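Sp1 protein (Swine acute diarrhea syndrome coronavirus, PDB 6LPA) is the nsp1 of a porcine alphacoronavirus, a viral protein associated with host cell proliferation and immune evasion, probably acting by suppressing host gene expression. Local coordinates at the interface of chains A and B. Coordinates in Å, arbitrary orientation; residue numbers count along the deposited sequence, not the author numbering. Chains: chain A/B, sp1 protein.

The interface of chains A and B. Residues chain A 23-25, 61; chain B 66, 72, 74, 84.
A:Met24 meets B:Tyr74 and B:Glu66 where the start of helix 24-28 in one chain abuts strands 61-67 and 71-77 of the other. The helix's first backbone N-H is donated to the B:Glu66 carboxylate, with A:Met24 N 3.0 Å from OE1. The donor approaches the syn side of OE1 but lies 34° out of the carboxylate plane, and the bond is bent; a weaker, longer contact reaches OE2. A glutamate suits this place because its chain, extended beyond CG, carries the carboxylate from its strand across to the helix start, where the partial positive charge of this short helix may favour a negative group. The methionine CG lies anti to the backbone N (chi1 -180°), which turns its methylenes toward the tyrosine; CG sits 3.9 Å above one ring face of B:Tyr74, offset toward the rim. Tyrosine suits because, besides offering this face, it is long enough to bring its phenol OH to the edge of the A:Phe61 ring, in the ring plane, with OH 3.4 Å from CZ. The phenylalanine is a flat apolar partner, one face packing on A:Met24 CA, while its rim also passes B:Glu66 OE2. A:Thr23 crosses the glutamate chain at about a right angle, CB 3.3 Å from OE1, and its methyl CG2 reaches B:Cys84 SG. Although this pairing may not be the biological one, the capped helix end and its methylene-aromatic packing, with their symmetric twin, join the two copies of the deposited assembly.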
# COMPACT_ATOMS: atom_id res chain seq x y z
N THR A 23 -7.00 3.86 8.14
CA THR A 23 -5.76 4.58 7.92
C THR A 23 -4.58 3.65 8.10
O THR A 23 -4.66 2.64 8.81
CB THR A 23 -5.61 5.76 8.88
OG1 THR A 23 -5.77 5.29 10.22
CG2 THR A 23 -6.64 6.84 8.56
N MET A 24 -3.46 4.02 7.46
CA MET A 24 -2.24 3.25 7.59
C MET A 24 -1.85 3.09 9.05
O MET A 24 -1.52 1.98 9.49
CB MET A 24 -1.11 3.94 6.81
CG MET A 24 0.21 3.21 6.88
SD MET A 24 -0.02 1.51 6.35
CE MET A 24 1.68 0.94 6.32
N SER A 25 -1.92 4.17 9.82
CA SER A 25 -1.53 4.12 11.23
C SER A 25 -2.35 3.08 11.99
O SER A 25 -1.80 2.28 12.76
CB SER A 25 -1.68 5.50 11.86
OG SER A 25 -2.02 5.37 13.23
N PHE A 61 -7.56 -0.70 4.46
CA PHE A 61 -6.25 -1.32 4.51
C PHE A 61 -6.37 -2.76 4.99
O PHE A 61 -7.01 -3.05 6.00
CB PHE A 61 -5.33 -0.53 5.43
CG PHE A 61 -4.80 0.71 4.80
CD1 PHE A 61 -3.79 0.63 3.85
CD2 PHE A 61 -5.34 1.94 5.11
CE1 PHE A 61 -3.32 1.78 3.24
CE2 PHE A 61 -4.86 3.09 4.51
CZ PHE A 61 -3.85 3.01 3.58
N GLU B 66 -0.61 10.29 3.55
CA GLU B 66 -1.96 10.45 4.04
C GLU B 66 -1.90 11.16 5.38
O GLU B 66 -0.88 11.16 6.06
CB GLU B 66 -2.68 9.10 4.21
CG GLU B 66 -2.05 8.19 5.27
CD GLU B 66 -2.98 7.06 5.72
OE1 GLU B 66 -3.24 6.93 6.94
OE2 GLU B 66 -3.44 6.30 4.84
N THR B 72 1.62 10.74 7.02
CA THR B 72 2.29 9.44 7.10
C THR B 72 2.67 8.96 5.71
O THR B 72 1.80 8.83 4.83
CB THR B 72 1.40 8.41 7.79
OG1 THR B 72 1.18 8.80 9.15
CG2 THR B 72 2.05 7.05 7.77
N TYR B 74 4.23 6.04 3.13
CA TYR B 74 4.39 4.59 3.01
C TYR B 74 4.37 4.23 1.53
O TYR B 74 3.92 5.02 0.69
CB TYR B 74 3.29 3.85 3.77
CG TYR B 74 1.91 4.21 3.31
CD1 TYR B 74 1.29 5.36 3.74
CD2 TYR B 74 1.23 3.40 2.42
CE1 TYR B 74 0.02 5.71 3.30
CE2 TYR B 74 -0.03 3.73 1.98
CZ TYR B 74 -0.63 4.88 2.42
OH TYR B 74 -1.88 5.21 1.97
N CYS B 84 -8.00 10.00 3.21
CA CYS B 84 -6.93 10.82 3.76
C CYS B 84 -5.68 10.84 2.87
O CYS B 84 -4.66 11.40 3.27
CB CYS B 84 -6.51 10.36 5.18
SG CYS B 84 -7.88 10.00 6.32